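Local coordinates for hypothetical protein (Staphylococcus aureus subsp. aureus, PDB 1QYI) that is of unknown function but probably acts as a hydrolase of the haloacid dehalogenase-like superfamily, at residues 226-229 against 233-236; 282-285 against 289-292; 293-298 against 311-316. All coordinates share one frame; numbering follows the deposited sequence.

Overall arrangement
The three contacts lie on the same side of the chain's centre, around the parallel sheet of the haloacid dehalogenase-like domain. Contact 1 packs helix 217-229 against strand 233-237. Contacts 2 and 3 share helix 288-295: its start meets the 282-285 loop, and its end meets the loop before strand 318-322. Their centres are about 11 Å apart, and Ile291 packs on Ile312 between them. Contact 3 also touches contact 1, about 14 Å away between centres, through Ala293 and Ile236. Contacts 1 and 2 do not touch; their nearest atoms are about 5 Å apart. Contact 2 holds Lys284, salt-bridged to Asp327 and in a long, weak ion pair with Asp7, at what is probably the active site.

Contact 1 (226-229 against 233-236); sequences DLKG and ELGI
Lys228 and Leu234 meet with their side chains crossing at about a right angle, the lysine chain lying over the branched end of the leucine. The lysine can be followed outward from the helix. Its CB leaves the backbone without touching strand residues 233-236. CG sits beside the backbone N and anti to the carbonyl carbon (chi1 -86°), which turns the chain toward the strand, and lies 4.2 Å from Leu234 CG. CD makes the closest approach, 4.0 Å from Leu234 CD1. Further bends at the outer torsions carry CE past the leucine and bring the amino group to a water molecule. The bond to this water is weak, 3.0 Å from Lys228 NZ to the water oxygen. The same water accepts the backbone N-H of Leu234, with its oxygen 3.2 Å from Leu234 N, so one solvent molecule joins the lysine tip to the main chain at the start of the strand. A second weak bond takes NZ to Tyr257 O. Glu233 adds a carboxylate in the neighbourhood, but OE2 stays 5.4 Å from Lys228 NZ, too far for a direct ion pair.

Leu234 divides its two methyls between the helix residues: CD1 meets the lysine, while CD2 comes within 4.2 Å of Leu227 CB. Both leucines are buried, Leu227 also reaching Phe6 and Leu234 also reaching Ile4 and Phe258. The aliphatic part of the lysine thus borders the apolar layer while its amino group turns to polar partners. A short turn links the end of helix 217-229 to strand 233-237, which pairs in parallel with strand 3-6. This helix packed on a parallel sheet is characteristic of the Rossmann-like core of haloacid dehalogenase-like proteins.

Contact 2 (282-285 against 289-292); sequences LGKP and SYIA
Ser289, near the start of the helix, meets Lys284 first. Its hydroxyl lies between the backbone N and the carbonyl carbon (chi1 62°), and from there OG comes alongside the end of the lysine chain, 3.6 Å from Lys284 CE. The Ser289 backbone N-H points to a water, 3.0 Å from N to the water oxygen. That water also lies 3.2 Å from Leu282 O, one of several acceptors competing for its protons, and so spans the loop and the helix.

Tyr290 follows, its phenol crossing the lysine chain at a slant. Lys284 NZ approaches the ring obliquely, 4.0 Å from Tyr290 CE2 and 3.9 Å from Tyr290 OH. The tyrosine is a packing neighbour here; the amino group is gripped by a hydrogen bond to Ala237 O and a salt bridge to Asp327, with a longer, weak ion pair to Asp7. These partners are consistent with the conserved active-site lysine of the superfamily.

Ile291 and Ala292 turn to Tyr305 of helix 302-307. Helix 288-295 thus borders that helix, the end of strand 233-237, where Ser289 and Tyr290 touch Ala237, and helix 325-334, which Tyr290 meets at Ser330.

Contact 3 (293-298 against 311-316); sequences ALYGNN and NIVNKD
Tyr295 points its phenol at the 311-316 loop and meets Ile312 with the edge of its ring. Ile312 CD1 lies near the ring plane, 3.5 Å from Tyr295 CE2 and 3.4 Å from Tyr295 OH, the two side chains running at a slant to one another. Leu294, the preceding residue of the helix, lays its CD2 over one face of the ring, offset toward the rim. Its other methyl faces the loop: Leu294 CD1 and Val313 CG1 meet tip to tip at 4.0 Å. The leucine reaches that far because its CG extends away from the backbone N (chi1 -160°). The same valine methyl also touches the phenol oxygen, 3.4 Å from Val313 CG1 to Tyr295 OH, so Val313 fits against both helix residues.

A water in the ring plane is hydrogen-bonded to the phenol, 2.9 Å from its oxygen to Tyr295 OH, and donates to Ile312 O at 3.1 Å. The helix ends just beyond, where Gly296 takes a positive phi. Val313 and Leu294 both reach Val318 of the inner strand 318-322. Methyls thus pack at part of the ring edge and round the phenol oxygen, which is linked to Ile312 O not directly but through the water.

Contact 1 (226-229 against 233-236)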
ATOM      1  N   ASP A 226       6.056  25.935  13.329  1.00 29.35           N
ATOM      2  CA  ASP A 226       5.926  26.370  14.715  1.00 29.91           C
ATOM      3  C   ASP A 226       6.424  25.274  15.645  1.00 30.44           C
ATOM      4  O   ASP A 226       7.016  25.560  16.681  1.00 31.02           O
ATOM      5  CB  ASP A 226       4.474  26.707  15.065  1.00 30.48           C
ATOM      6  CG  ASP A 226       3.878  27.755  14.150  1.00 32.76           C
ATOM      7  OD1 ASP A 226       4.627  28.618  13.635  1.00 32.39           O
ATOM      8  OD2 ASP A 226       2.642  27.727  13.965  1.00 35.17           O
ATOM      9  N   LEU A 227       6.176  24.018  15.279  1.00 31.27           N
ATOM     10  CA  LEU A 227       6.618  22.884  16.087  1.00 30.46           C
ATOM     11  C   LEU A 227       8.121  22.994  16.295  1.00 30.56           C
ATOM     12  O   LEU A 227       8.626  22.772  17.400  1.00 31.29           O
ATOM     13  CB  LEU A 227       6.283  21.570  15.383  1.00 31.79           C
ATOM     14  CG  LEU A 227       5.181  20.661  15.939  1.00 33.57           C
ATOM     15  CD1 LEU A 227       4.029  21.464  16.507  1.00 31.96           C
ATOM     16  CD2 LEU A 227       4.710  19.745  14.813  1.00 33.25           C
ATOM     17  N   LYS A 228       8.837  23.347  15.232  1.00 29.94           N
ATOM     18  CA  LYS A 228      10.278  23.507  15.321  1.00 28.82           C
ATOM     19  C   LYS A 228      10.560  24.759  16.138  1.00 28.92           C
ATOM     20  O   LYS A 228      11.495  24.790  16.942  1.00 29.29           O
ATOM     21  CB  LYS A 228      10.888  23.612  13.918  1.00 30.93           C
ATOM     22  CG  LYS A 228      11.205  22.245  13.287  1.00 32.94           C
ATOM     23  CD  LYS A 228      10.946  22.245  11.786  1.00 31.69           C
ATOM     24  CE  LYS A 228      12.225  22.267  10.981  1.00 32.83           C
ATOM     25  NZ  LYS A 228      12.890  20.936  10.969  1.00 35.73           N
ATOM     26  N   GLY A 229       9.730  25.780  15.950  1.00 26.73           N
ATOM     27  CA  GLY A 229       9.904  27.022  16.687  1.00 26.93           C
ATOM     28  C   GLY A 229       9.807  26.843  18.197  1.00 28.24           C
ATOM     29  O   GLY A 229      10.342  27.649  18.967  1.00 27.47           O
ATOM     30  N   GLU A 233      12.123  18.649  17.654  1.00 32.66           N
ATOM     31  CA  GLU A 233      12.856  17.980  16.589  1.00 33.77           C
ATOM     32  C   GLU A 233      11.848  17.020  15.951  1.00 31.62           C
ATOM     33  O   GLU A 233      11.186  16.254  16.655  1.00 31.03           O
ATOM     34  CB  GLU A 233      14.035  17.197  17.173  1.00 37.86           C
ATOM     35  CG  GLU A 233      15.253  17.127  16.263  1.00 44.96           C
ATOM     36  CD  GLU A 233      15.920  18.483  16.094  1.00 48.71           C
ATOM     37  OE1 GLU A 233      16.369  19.057  17.119  1.00 49.13           O
ATOM     38  OE2 GLU A 233      15.998  18.972  14.939  1.00 49.67           O
ATOM     39  N   LEU A 234      11.722  17.059  14.629  1.00 27.96           N
ATOM     40  CA  LEU A 234      10.766  16.196  13.937  1.00 25.89           C
ATOM     41  C   LEU A 234      11.361  14.883  13.408  1.00 24.93           C
ATOM     42  O   LEU A 234      12.555  14.798  13.128  1.00 24.33           O
ATOM     43  CB  LEU A 234      10.115  16.975  12.790  1.00 25.31           C
ATOM     44  CG  LEU A 234       9.574  18.368  13.142  1.00 24.16           C
ATOM     45  CD1 LEU A 234       8.800  18.926  11.959  1.00 21.98           C
ATOM     46  CD2 LEU A 234       8.673  18.286  14.362  1.00 24.04           C
ATOM     47  N   GLY A 235      10.513  13.861  13.291  1.00 23.16           N
ATOM     48  CA  GLY A 235      10.952  12.564  12.801  1.00 22.43           C
ATOM     49  C   GLY A 235       9.863  11.781  12.077  1.00 23.13           C
ATOM     50  O   GLY A 235       8.674  12.017  12.307  1.00 23.49           O
ATOM     51  N   ILE A 236      10.259  10.854  11.200  1.00 21.96           N
ATOM     52  CA  ILE A 236       9.303  10.033  10.443  1.00 21.57           C
ATOM     53  C   ILE A 236       9.563   8.514  10.488  1.00 18.99           C
ATOM     54  O   ILE A 236      10.681   8.065  10.242  1.00 16.83           O
ATOM     55  CB  ILE A 236       9.264  10.435   8.933  1.00 23.27           C
ATOM     56  CG1 ILE A 236       8.725  11.852   8.775  1.00 25.16           C
ATOM     57  CG2 ILE A 236       8.326   9.508   8.163  1.00 22.14           C
ATOM     58  CD1 ILE A 236       7.289  11.999   9.216  1.00 25.75           C
TER
HETATM   59  O   HOH W   1      12.816  18.087  11.830  1.00 58.76           O

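Contact 2 (282-285 against 289-292)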
ATOM      1  N   LEU A 282      11.092  -6.955  11.890  1.00 40.02           N
ATOM      2  CA  LEU A 282      11.296  -5.643  12.478  1.00 38.18           C
ATOM      3  C   LEU A 282      10.232  -4.698  11.941  1.00 38.77           C
ATOM      4  O   LEU A 282      10.452  -3.494  11.834  1.00 39.87           O
ATOM      5  CB  LEU A 282      12.701  -5.121  12.141  1.00 36.72           C
ATOM      6  CG  LEU A 282      13.834  -5.390  13.149  1.00 35.34           C
ATOM      7  CD1 LEU A 282      13.747  -6.793  13.703  1.00 32.75           C
ATOM      8  CD2 LEU A 282      15.171  -5.153  12.476  1.00 33.69           C
ATOM      9  N   GLY A 283       9.071  -5.267  11.614  1.00 39.23           N
ATOM     10  CA  GLY A 283       7.952  -4.499  11.083  1.00 39.76           C
ATOM     11  C   GLY A 283       7.399  -3.456  12.045  1.00 39.59           C
ATOM     12  O   GLY A 283       7.817  -3.398  13.200  1.00 39.57           O
ATOM     13  N   LYS A 284       6.443  -2.653  11.577  1.00 38.97           N
ATOM     14  CA  LYS A 284       5.869  -1.572  12.382  1.00 37.41           C
ATOM     15  C   LYS A 284       5.451  -1.883  13.818  1.00 37.64           C
ATOM     16  O   LYS A 284       5.465  -0.977  14.670  1.00 41.68           O
ATOM     17  CB  LYS A 284       4.681  -0.915  11.665  1.00 38.23           C
ATOM     18  CG  LYS A 284       4.617   0.613  11.866  1.00 33.90           C
ATOM     19  CD  LYS A 284       5.613   1.331  10.947  1.00 30.03           C
ATOM     20  CE  LYS A 284       6.040   2.704  11.458  1.00 25.92           C
ATOM     21  NZ  LYS A 284       4.962   3.709  11.531  1.00 19.16           N
ATOM     22  N   PRO A 285       5.033  -3.130  14.117  1.00 34.79           N
ATOM     23  CA  PRO A 285       4.662  -3.339  15.523  1.00 31.55           C
ATOM     24  C   PRO A 285       5.932  -3.152  16.361  1.00 30.09           C
ATOM     25  O   PRO A 285       5.893  -2.608  17.465  1.00 32.04           O
ATOM     26  CB  PRO A 285       4.151  -4.776  15.539  1.00 31.64           C
ATOM     27  CG  PRO A 285       3.648  -4.985  14.147  1.00 32.30           C
ATOM     28  CD  PRO A 285       4.687  -4.301  13.292  1.00 32.82           C
ATOM     29  N   SER A 289      11.845   1.061  13.799  1.00 24.67           N
ATOM     30  CA  SER A 289      11.821   2.222  12.917  1.00 25.24           C
ATOM     31  C   SER A 289      11.631   3.513  13.698  1.00 24.32           C
ATOM     32  O   SER A 289      12.216   4.537  13.356  1.00 23.69           O
ATOM     33  CB  SER A 289      10.719   2.079  11.869  1.00 27.03           C
ATOM     34  OG  SER A 289       9.443   2.002  12.490  1.00 35.05           O
ATOM     35  N   TYR A 290      10.833   3.468  14.759  1.00 22.20           N
ATOM     36  CA  TYR A 290      10.634   4.660  15.558  1.00 20.74           C
ATOM     37  C   TYR A 290      11.924   4.987  16.290  1.00 21.49           C
ATOM     38  O   TYR A 290      12.264   6.155  16.476  1.00 22.14           O
ATOM     39  CB  TYR A 290       9.479   4.473  16.549  1.00 19.79           C
ATOM     40  CG  TYR A 290       8.159   5.001  16.026  1.00 18.36           C
ATOM     41  CD1 TYR A 290       8.039   6.327  15.609  1.00 17.23           C
ATOM     42  CD2 TYR A 290       7.049   4.160  15.890  1.00 17.24           C
ATOM     43  CE1 TYR A 290       6.853   6.809  15.061  1.00 18.09           C
ATOM     44  CE2 TYR A 290       5.852   4.628  15.341  1.00 15.73           C
ATOM     45  CZ  TYR A 290       5.759   5.959  14.925  1.00 18.39           C
ATOM     46  OH  TYR A 290       4.589   6.434  14.363  1.00 15.44           O
ATOM     47  N   ILE A 291      12.654   3.949  16.684  1.00 21.40           N
ATOM     48  CA  ILE A 291      13.919   4.119  17.396  1.00 22.16           C
ATOM     49  C   ILE A 291      14.998   4.682  16.463  1.00 23.51           C
ATOM     50  O   ILE A 291      15.872   5.445  16.885  1.00 22.34           O
ATOM     51  CB  ILE A 291      14.391   2.770  17.995  1.00 21.82           C
ATOM     52  CG1 ILE A 291      13.372   2.304  19.040  1.00 21.91           C
ATOM     53  CG2 ILE A 291      15.779   2.915  18.611  1.00 18.29           C
ATOM     54  CD1 ILE A 291      13.705   0.977  19.724  1.00 23.26           C
ATOM     55  N   ALA A 292      14.917   4.297  15.194  1.00 23.39           N
ATOM     56  CA  ALA A 292      15.859   4.755  14.188  1.00 23.80           C
ATOM     57  C   ALA A 292      15.576   6.214  13.843  1.00 24.81           C
ATOM     58  O   ALA A 292      16.490   6.990  13.569  1.00 24.38           O
ATOM     59  CB  ALA A 292      15.741   3.896  12.947  1.00 22.00           C
TER
HETATM   60  O   HOH W   2       9.539  -0.596  12.911  1.00 14.32           O

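Contact 3 (293-298 against 311-316)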
ATOM      1  N   ALA A 293      14.299   6.576  13.860  1.00 25.71           N
ATOM      2  CA  ALA A 293      13.869   7.928  13.550  1.00 26.88           C
ATOM      3  C   ALA A 293      14.162   8.877  14.704  1.00 29.07           C
ATOM      4  O   ALA A 293      14.168  10.104  14.538  1.00 28.19           O
ATOM      5  CB  ALA A 293      12.388   7.938  13.244  1.00 24.79           C
ATOM      6  N   LEU A 294      14.421   8.304  15.871  1.00 30.20           N
ATOM      7  CA  LEU A 294      14.690   9.099  17.054  1.00 33.04           C
ATOM      8  C   LEU A 294      16.172   9.373  17.273  1.00 33.86           C
ATOM      9  O   LEU A 294      16.566  10.527  17.403  1.00 34.23           O
ATOM     10  CB  LEU A 294      14.097   8.401  18.281  1.00 34.90           C
ATOM     11  CG  LEU A 294      13.840   9.249  19.532  1.00 36.35           C
ATOM     12  CD1 LEU A 294      12.786   8.584  20.409  1.00 37.05           C
ATOM     13  CD2 LEU A 294      15.127   9.439  20.282  1.00 37.62           C
ATOM     14  N   TYR A 295      16.993   8.326  17.308  1.00 35.31           N
ATOM     15  CA  TYR A 295      18.424   8.500  17.535  1.00 36.75           C
ATOM     16  C   TYR A 295      19.249   8.756  16.271  1.00 37.74           C
ATOM     17  O   TYR A 295      20.305   9.383  16.329  1.00 39.39           O
ATOM     18  CB  TYR A 295      18.986   7.289  18.282  1.00 37.15           C
ATOM     19  CG  TYR A 295      18.328   7.034  19.615  1.00 38.15           C
ATOM     20  CD1 TYR A 295      18.284   8.026  20.596  1.00 38.81           C
ATOM     21  CD2 TYR A 295      17.730   5.800  19.895  1.00 38.35           C
ATOM     22  CE1 TYR A 295      17.658   7.798  21.823  1.00 39.30           C
ATOM     23  CE2 TYR A 295      17.100   5.564  21.121  1.00 37.51           C
ATOM     24  CZ  TYR A 295      17.068   6.568  22.078  1.00 38.64           C
ATOM     25  OH  TYR A 295      16.442   6.357  23.288  1.00 39.98           O
ATOM     26  N   GLY A 296      18.772   8.279  15.131  1.00 37.44           N
ATOM     27  CA  GLY A 296      19.510   8.480  13.899  1.00 38.01           C
ATOM     28  C   GLY A 296      19.372   7.242  13.041  1.00 39.09           C
ATOM     29  O   GLY A 296      19.265   6.133  13.561  1.00 40.50           O
ATOM     30  N   ASN A 297      19.375   7.412  11.727  1.00 37.51           N
ATOM     31  CA  ASN A 297      19.211   6.268  10.855  1.00 37.78           C
ATOM     32  C   ASN A 297      20.507   5.814  10.195  1.00 38.05           C
ATOM     33  O   ASN A 297      20.737   6.058   9.013  1.00 38.58           O
ATOM     34  CB  ASN A 297      18.150   6.574   9.800  1.00 35.85           C
ATOM     35  CG  ASN A 297      17.810   5.365   8.961  1.00 37.70           C
ATOM     36  OD1 ASN A 297      17.715   4.243   9.471  1.00 35.15           O
ATOM     37  ND2 ASN A 297      17.590   5.586   7.671  1.00 41.20           N
ATOM     38  N   ASN A 298      21.347   5.144  10.975  1.00 37.84           N
ATOM     39  CA  ASN A 298      22.610   4.641  10.472  1.00 39.08           C
ATOM     40  C   ASN A 298      22.769   3.146  10.751  1.00 38.94           C
ATOM     41  O   ASN A 298      22.613   2.689  11.887  1.00 37.81           O
ATOM     42  CB  ASN A 298      23.772   5.442  11.075  1.00 40.24           C
ATOM     43  CG  ASN A 298      25.131   4.822  10.773  1.00 40.34           C
ATOM     44  OD1 ASN A 298      25.397   4.382   9.650  1.00 41.79           O
ATOM     45  ND2 ASN A 298      26.005   4.811  11.769  1.00 41.55           N
ATOM     46  N   ASN A 311      11.250   0.841  27.383  1.00 30.41           N
ATOM     47  CA  ASN A 311      11.302   2.101  28.134  1.00 28.94           C
ATOM     48  C   ASN A 311      12.657   2.811  28.055  1.00 27.33           C
ATOM     49  O   ASN A 311      13.302   3.041  29.072  1.00 27.29           O
ATOM     50  CB  ASN A 311      10.951   1.827  29.595  1.00 29.59           C
ATOM     51  CG  ASN A 311      10.689   3.097  30.373  1.00 33.84           C
ATOM     52  OD1 ASN A 311      10.714   3.101  31.605  1.00 37.09           O
ATOM     53  ND2 ASN A 311      10.417   4.191  29.654  1.00 33.61           N
ATOM     54  N   ILE A 312      13.078   3.171  26.851  1.00 26.42           N
ATOM     55  CA  ILE A 312      14.357   3.828  26.677  1.00 26.42           C
ATOM     56  C   ILE A 312      14.236   5.349  26.604  1.00 26.94           C
ATOM     57  O   ILE A 312      15.233   6.047  26.416  1.00 26.32           O
ATOM     58  CB  ILE A 312      15.053   3.329  25.405  1.00 25.53           C
ATOM     59  CG1 ILE A 312      14.161   3.597  24.186  1.00 25.36           C
ATOM     60  CG2 ILE A 312      15.365   1.848  25.544  1.00 25.82           C
ATOM     61  CD1 ILE A 312      14.860   3.430  22.853  1.00 22.91           C
ATOM     62  N   VAL A 313      13.017   5.864  26.743  1.00 27.19           N
ATOM     63  CA  VAL A 313      12.799   7.307  26.680  1.00 27.33           C
ATOM     64  C   VAL A 313      11.762   7.767  27.699  1.00 26.13           C
ATOM     65  O   VAL A 313      10.903   6.992  28.117  1.00 23.81           O
ATOM     66  CB  VAL A 313      12.317   7.743  25.264  1.00 28.33           C
ATOM     67  CG1 VAL A 313      13.325   7.302  24.204  1.00 29.17           C
ATOM     68  CG2 VAL A 313      10.940   7.153  24.969  1.00 27.94           C
ATOM     69  N   ASN A 314      11.858   9.027  28.106  1.00 25.25           N
ATOM     70  CA  ASN A 314      10.899   9.571  29.053  1.00 26.94           C
ATOM     71  C   ASN A 314       9.646  10.002  28.318  1.00 25.56           C
ATOM     72  O   ASN A 314       9.695  10.423  27.160  1.00 26.49           O
ATOM     73  CB  ASN A 314      11.470  10.770  29.823  1.00 30.16           C
ATOM     74  CG  ASN A 314      12.531  10.370  30.836  1.00 32.47           C
ATOM     75  OD1 ASN A 314      12.385   9.374  31.556  1.00 32.85           O
ATOM     76  ND2 ASN A 314      13.598  11.160  30.914  1.00 33.60           N
ATOM     77  N   LYS A 315       8.529   9.913  29.024  1.00 23.63           N
ATOM     78  CA  LYS A 315       7.216  10.259  28.510  1.00 23.90           C
ATOM     79  C   LYS A 315       7.107  11.676  27.933  1.00 25.10           C
ATOM     80  O   LYS A 315       6.305  11.913  27.032  1.00 24.76           O
ATOM     81  CB  LYS A 315       6.202  10.080  29.634  1.00 24.50           C
ATOM     82  CG  LYS A 315       4.830   9.654  29.195  1.00 26.23           C
ATOM     83  CD  LYS A 315       4.882   8.324  28.466  1.00 29.30           C
ATOM     84  CE  LYS A 315       3.601   7.521  28.694  1.00 32.34           C
ATOM     85  NZ  LYS A 315       2.355   8.337  28.490  1.00 33.93           N
ATOM     86  N   ASP A 316       7.905  12.611  28.443  1.00 25.17           N
ATOM     87  CA  ASP A 316       7.842  13.990  27.965  1.00 26.87           C
ATOM     88  C   ASP A 316       8.850  14.364  26.903  1.00 25.20           C
ATOM     89  O   ASP A 316       8.890  15.511  26.450  1.00 24.67           O
ATOM     90  CB  ASP A 316       7.999  14.980  29.122  1.00 31.00           C
ATOM     91  CG  ASP A 316       6.671  15.405  29.702  1.00 36.74           C
ATOM     92  OD1 ASP A 316       5.671  15.421  28.943  1.00 40.56           O
ATOM     93  OD2 ASP A 316       6.625  15.754  30.901  1.00 36.61           O
TER
HETATM   94  O   HOH W   3      16.609   8.528  25.180  1.00 32.89           O